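PDB 6A0W: lipase from Rhizopus chinensis, which probably hydrolyses the ester bonds of lipids such as triacylglycerols, as a class 3 lipase of the alpha/beta-hydrolase superfamily. Local coordinates for residues 132-136 with 207-212; 166-172 with 196-202. One frame throughout, in Å; residues are numbered along the deposited sequence.

Overall arrangement
Contact 2 lies at the heart of the chain, pairing parallel neighbours of the large mixed sheet, whereas the centre of contact 1 lies about 16 Å from the centre of the chain, though most of its residues are still buried. The two do not touch, their nearest atoms being about 7 Å apart. Both strands of contact 2 fall in the sequence between the two segments of contact 1, and helix 210-218 is the next element after strand 197-202, reached through a loop. The chemistry follows the place: 166-172 with 196-202 relies on repeated backbone bonds and aliphatic packing leading to the probable nucleophile, while 132-136 with 207-212 has one beta bridge and depends on an asparagine side chain.

Contact 1. Residues 132-136 with 207-212; sequences GAKVH and VGNNAF
Gly-132 offers its carbonyl O to the side chain of Asn-209, whose ND2 donates along an almost straight line (3.1 Å, 176°), with each group in the plane of the other. With no side chain, Gly-132 takes up a positive phi easily. The small methyl of Ala-133 lies over the start of helix 210-218, its CB 4.0 Å from Phe-212 CB. Lys-134 is gripped by its backbone: its N gives to Asn-209 OD1 at 2.8 Å, and its O accepts from Asn-209 N at the same length. Phe-212 N reaches that OD1 from the other face of the amide plane, so three bonds fix the amide of Asn-209. Its chi1 of 71° sets CG between the backbone N and carbonyl carbon, where OD1 can cap the helix. The lysine chain leads away to a salt bridge with Asp-126. Val-135 lays CG1 over one face of the Phe-212 ring, a CH-pi contact 3.8 Å from the centroid. Gly-208, with no side chain, lets its CA approach Lys-134 O to 3.0 Å. His-136 N donates to Val-207 O (2.9 Å), while its ND1 caps helix 137-160 at Phe-139 N. A single beta bridge, Val-135 with Gly-208, thus leads into an asparagine N-cap that joins helix 210-218 to the two-stranded antiparallel sheet of 124-126 and 134-136.

Contact 2. Residues 166-172 with 196-202; sequences VIVTGHS and NLSIYTV
Val-166 and Asn-196 begin a run of seven backbone hydrogen bonds that joins two parallel strands. Val-166, Val-168, Gly-170 and Ser-172 each donate N to strand 197-202 or to Asn-196 just before it, and the first three also accept through O, as in Tyr-200 N to Val-168 O (2.9 Å). Between these bonds the CA-H groups approach the same carbonyls, closely at Thr-169 CA to Tyr-200 O (3.0 Å). Apolar contacts differ on the two faces. On one, Leu-197 CD1 touches both Val-166 CG1 (3.7 Å) and Val-168 CG2 (3.9 Å); with CG anti to the backbone N (chi1 172°), the leucine swings that methyl across to the neighbouring strand. The beta-branched Val-166 and Val-168 suit the extended backbone of a strand. On the other, Ile-167 CD1 meets Tyr-200 CE1 at 4.0 Å, obliquely to the ring, and Val-202 CG2 packs against His-171 CB (3.7 Å), the two side chains crossing at about a right angle. Polar ends turn to other partners: Thr-169 OG1 to Tyr-47 O, Thr-201 OG1 to His-224 O, and His-171 to Tyr-55 and His-284. Ser-172, with positive phi (61°), bonds through OG to His-284 NE2, consistent with the nucleophile of a GxSxG elbow. The strands belong to a beta-alpha-beta unit whose crossover is helix 173-188; strand 102-108 flanks 165-171, strand 223-228 flanks 197-202, and helix 38-53 packs on the face of Ile-167, Thr-169, Tyr-200 and Val-202.

Contact 1. Residues 132-136 with 207-212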
loop_
_atom_site.group_PDB
_atom_site.type_symbol
_atom_site.label_atom_id
_atom_site.label_comp_id
_atom_site.label_asym_id
_atom_site.label_seq_id
_atom_site.Cartn_x
_atom_site.Cartn_y
_atom_site.Cartn_z
ATOM N N GLY A 132 -23.142 3.405 -4.180
ATOM C CA GLY A 132 -22.783 2.389 -5.164
ATOM C C GLY A 132 -21.370 1.817 -4.970
ATOM O O GLY A 132 -21.040 0.790 -5.548
ATOM N N ALA A 133 -20.523 2.520 -4.217
ATOM C CA ALA A 133 -19.124 2.075 -4.023
ATOM C C ALA A 133 -19.093 1.112 -2.861
ATOM O O ALA A 133 -19.874 1.264 -1.932
ATOM C CB ALA A 133 -18.193 3.253 -3.748
ATOM N N LYS A 134 -18.300 0.055 -2.996
ATOM C CA LYS A 134 -18.193 -0.979 -1.969
ATOM C C LYS A 134 -16.713 -1.304 -1.754
ATOM O O LYS A 134 -15.918 -1.254 -2.706
ATOM C CB LYS A 134 -18.930 -2.236 -2.418
ATOM C CG LYS A 134 -20.440 -2.108 -2.581
ATOM C CD LYS A 134 -20.958 -3.379 -3.236
ATOM C CE LYS A 134 -22.474 -3.529 -3.230
ATOM N NZ LYS A 134 -23.210 -2.242 -3.112
ATOM N N VAL A 135 -16.353 -1.547 -0.498
ATOM C CA VAL A 135 -15.011 -1.970 -0.107
ATOM C C VAL A 135 -15.055 -3.225 0.755
ATOM O O VAL A 135 -16.095 -3.596 1.324
ATOM C CB VAL A 135 -14.273 -0.852 0.631
ATOM C CG1 VAL A 135 -14.292 0.395 -0.234
ATOM C CG2 VAL A 135 -14.932 -0.542 1.947
ATOM N N HIS A 136 -13.971 -3.973 0.688
ATOM C CA HIS A 136 -13.809 -5.210 1.445
ATOM C C HIS A 136 -14.202 -4.991 2.895
ATOM O O HIS A 136 -13.760 -4.016 3.504
ATOM C CB HIS A 136 -12.335 -5.595 1.379
ATOM C CG HIS A 136 -12.000 -6.842 2.118
ATOM N ND1 HIS A 136 -11.641 -6.837 3.449
ATOM C CD2 HIS A 136 -11.885 -8.119 1.689
ATOM C CE1 HIS A 136 -11.327 -8.072 3.804
ATOM N NE2 HIS A 136 -11.424 -8.859 2.745
ATOM N N VAL A 207 -9.057 -3.424 -3.104
ATOM C CA VAL A 207 -9.720 -2.866 -1.949
ATOM C C VAL A 207 -11.231 -2.680 -2.092
ATOM O O VAL A 207 -11.974 -2.913 -1.127
ATOM C CB VAL A 207 -9.087 -1.531 -1.575
ATOM C CG1 VAL A 207 -9.880 -0.863 -0.467
ATOM C CG2 VAL A 207 -7.635 -1.749 -1.174
ATOM N N GLY A 208 -11.699 -2.282 -3.277
ATOM C CA GLY A 208 -13.122 -2.078 -3.499
ATOM C C GLY A 208 -13.602 -2.455 -4.880
ATOM O O GLY A 208 -12.817 -2.923 -5.683
ATOM N N ASN A 209 -14.863 -2.128 -5.184
ATOM C CA ASN A 209 -15.480 -2.440 -6.480
ATOM C C ASN A 209 -15.215 -1.396 -7.571
ATOM O O ASN A 209 -14.490 -0.407 -7.355
ATOM C CB ASN A 209 -16.998 -2.687 -6.338
ATOM C CG ASN A 209 -17.794 -1.425 -6.033
ATOM O OD1 ASN A 209 -17.273 -0.403 -5.563
ATOM N ND2 ASN A 209 -19.100 -1.526 -6.211
ATOM N N ASN A 210 -15.773 -1.634 -8.757
ATOM C CA ASN A 210 -15.570 -0.714 -9.893
ATOM C C ASN A 210 -15.842 0.729 -9.526
ATOM O O ASN A 210 -14.969 1.608 -9.651
ATOM C CB ASN A 210 -16.434 -1.096 -11.081
ATOM C CG ASN A 210 -15.978 -2.367 -11.714
ATOM O OD1 ASN A 210 -15.399 -3.209 -11.044
ATOM N ND2 ASN A 210 -16.167 -2.494 -13.013
ATOM N N ALA A 211 -16.981 0.953 -8.881
ATOM C CA ALA A 211 -17.379 2.319 -8.560
ATOM C C ALA A 211 -16.446 2.987 -7.537
ATOM O O ALA A 211 -16.205 4.201 -7.586
ATOM C CB ALA A 211 -18.844 2.343 -8.087
ATOM N N PHE A 212 -15.921 2.184 -6.609
ATOM C CA PHE A 212 -14.951 2.680 -5.654
ATOM C C PHE A 212 -13.673 3.127 -6.395
ATOM O O PHE A 212 -13.139 4.192 -6.130
ATOM C CB PHE A 212 -14.627 1.606 -4.588
ATOM C CG PHE A 212 -13.453 1.968 -3.702
ATOM C CD1 PHE A 212 -13.595 2.867 -2.671
ATOM C CD2 PHE A 212 -12.222 1.359 -3.888
ATOM C CE1 PHE A 212 -12.523 3.211 -1.863
ATOM C CE2 PHE A 212 -11.139 1.705 -3.104
ATOM C CZ PHE A 212 -11.306 2.595 -2.058
#

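Contact 2. Residues 166-172 with 196-202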
loop_
_atom_site.group_PDB
_atom_site.type_symbol
_atom_site.label_atom_id
_atom_site.label_comp_id
_atom_site.label_asym_id
_atom_site.label_seq_id
_atom_site.Cartn_x
_atom_site.Cartn_y
_atom_site.Cartn_z
ATOM N N VAL A 166 1.619 15.408 2.992
ATOM C CA VAL A 166 1.252 14.197 3.670
ATOM C C VAL A 166 1.390 13.005 2.722
ATOM O O VAL A 166 0.807 12.981 1.620
ATOM C CB VAL A 166 -0.215 14.317 4.153
ATOM C CG1 VAL A 166 -0.707 13.019 4.741
ATOM C CG2 VAL A 166 -0.340 15.446 5.169
ATOM N N ILE A 167 2.188 12.024 3.156
ATOM C CA ILE A 167 2.411 10.790 2.427
ATOM C C ILE A 167 1.773 9.663 3.223
ATOM O O ILE A 167 2.084 9.472 4.394
ATOM C CB ILE A 167 3.933 10.475 2.349
ATOM C CG1 ILE A 167 4.707 11.514 1.519
ATOM C CG2 ILE A 167 4.163 9.080 1.800
ATOM C CD1 ILE A 167 4.486 11.488 0.016
ATOM N N VAL A 168 0.860 8.918 2.615
ATOM C CA VAL A 168 0.263 7.790 3.299
ATOM C C VAL A 168 0.816 6.506 2.652
ATOM O O VAL A 168 0.703 6.350 1.441
ATOM C CB VAL A 168 -1.275 7.772 3.168
ATOM C CG1 VAL A 168 -1.849 6.730 4.099
ATOM C CG2 VAL A 168 -1.904 9.141 3.429
ATOM N N THR A 169 1.436 5.626 3.440
ATOM C CA THR A 169 2.115 4.459 2.865
ATOM C C THR A 169 1.835 3.169 3.636
ATOM O O THR A 169 1.517 3.199 4.819
ATOM C CB THR A 169 3.649 4.712 2.690
ATOM O OG1 THR A 169 4.226 3.625 1.960
ATOM C CG2 THR A 169 4.356 4.813 4.027
ATOM N N GLY A 170 1.749 2.058 2.910
ATOM C CA GLY A 170 1.649 0.753 3.526
ATOM C C GLY A 170 1.991 -0.374 2.579
ATOM O O GLY A 170 1.829 -0.228 1.359
ATOM N N HIS A 171 2.402 -1.494 3.177
ATOM C CA HIS A 171 2.618 -2.782 2.502
ATOM C C HIS A 171 1.401 -3.642 2.736
ATOM O O HIS A 171 0.776 -3.561 3.802
ATOM C CB HIS A 171 3.897 -3.433 3.066
ATOM C CG HIS A 171 4.128 -4.841 2.617
ATOM N ND1 HIS A 171 4.104 -5.904 3.492
ATOM C CD2 HIS A 171 4.494 -5.352 1.415
ATOM C CE1 HIS A 171 4.403 -7.012 2.833
ATOM N NE2 HIS A 171 4.561 -6.714 1.555
ATOM N N SER A 172 1.028 -4.449 1.753
ATOM C CA SER A 172 0.111 -5.544 2.025
ATOM C C SER A 172 -1.223 -4.983 2.551
ATOM O O SER A 172 -1.715 -3.987 2.019
ATOM C CB SER A 172 0.732 -6.525 3.029
ATOM O OG SER A 172 0.009 -7.758 3.117
ATOM N N ASN A 196 -0.895 18.192 -2.213
ATOM C CA ASN A 196 -0.112 17.968 -0.999
ATOM C C ASN A 196 -0.418 16.657 -0.292
ATOM O O ASN A 196 0.088 16.431 0.805
ATOM C CB ASN A 196 -0.181 19.154 -0.025
ATOM C CG ASN A 196 -1.582 19.396 0.515
ATOM O OD1 ASN A 196 -2.561 18.844 0.001
ATOM N ND2 ASN A 196 -1.696 20.348 1.459
ATOM N N LEU A 197 -1.150 15.767 -0.966
ATOM C CA LEU A 197 -1.449 14.461 -0.430
ATOM C C LEU A 197 -1.203 13.412 -1.509
ATOM O O LEU A 197 -1.679 13.554 -2.635
ATOM C CB LEU A 197 -2.912 14.387 0.006
ATOM C CG LEU A 197 -3.474 13.047 0.430
ATOM C CD1 LEU A 197 -2.749 12.578 1.688
ATOM C CD2 LEU A 197 -4.958 13.157 0.710
ATOM N N SER A 198 -0.643 12.284 -1.089
ATOM C CA SER A 198 -0.235 11.220 -2.012
ATOM C C SER A 198 -0.300 9.897 -1.245
ATOM O O SER A 198 -0.014 9.866 -0.057
ATOM C CB SER A 198 1.250 11.480 -2.458
ATOM O OG SER A 198 1.214 12.109 -3.701
ATOM N N ILE A 199 -0.538 8.804 -1.961
ATOM C CA ILE A 199 -0.669 7.488 -1.392
ATOM C C ILE A 199 0.321 6.563 -2.119
ATOM O O ILE A 199 0.341 6.501 -3.353
ATOM C CB ILE A 199 -2.070 6.917 -1.607
ATOM C CG1 ILE A 199 -3.167 7.874 -1.046
ATOM C CG2 ILE A 199 -2.201 5.596 -0.868
ATOM C CD1 ILE A 199 -4.572 7.565 -1.555
ATOM N N TYR A 200 1.141 5.865 -1.350
ATOM C CA TYR A 200 2.074 4.886 -1.917
ATOM C C TYR A 200 1.918 3.565 -1.235
ATOM O O TYR A 200 1.998 3.472 0.005
ATOM C CB TYR A 200 3.529 5.338 -1.718
ATOM C CG TYR A 200 3.918 6.523 -2.579
ATOM C CD1 TYR A 200 3.642 7.820 -2.153
ATOM C CD2 TYR A 200 4.703 6.356 -3.735
ATOM C CE1 TYR A 200 3.933 8.910 -2.949
ATOM C CE2 TYR A 200 5.076 7.457 -4.496
ATOM C CZ TYR A 200 4.717 8.728 -4.088
ATOM O OH TYR A 200 5.081 9.849 -4.780
ATOM N N THR A 201 1.882 2.525 -2.054
ATOM C CA THR A 201 1.764 1.183 -1.529
ATOM C C THR A 201 2.725 0.181 -2.233
ATOM O O THR A 201 3.100 0.373 -3.408
ATOM C CB THR A 201 0.317 0.644 -1.653
ATOM O OG1 THR A 201 -0.055 0.500 -3.021
ATOM C CG2 THR A 201 -0.699 1.536 -0.928
ATOM N N VAL A 202 2.986 -0.922 -1.528
ATOM C CA VAL A 202 3.738 -2.076 -2.020
ATOM C C VAL A 202 2.948 -3.325 -1.678
ATOM O O VAL A 202 2.518 -3.484 -0.527
ATOM C CB VAL A 202 5.193 -2.131 -1.474
ATOM C CG1 VAL A 202 6.049 -1.096 -2.201
ATOM C CG2 VAL A 202 5.260 -1.878 0.025
#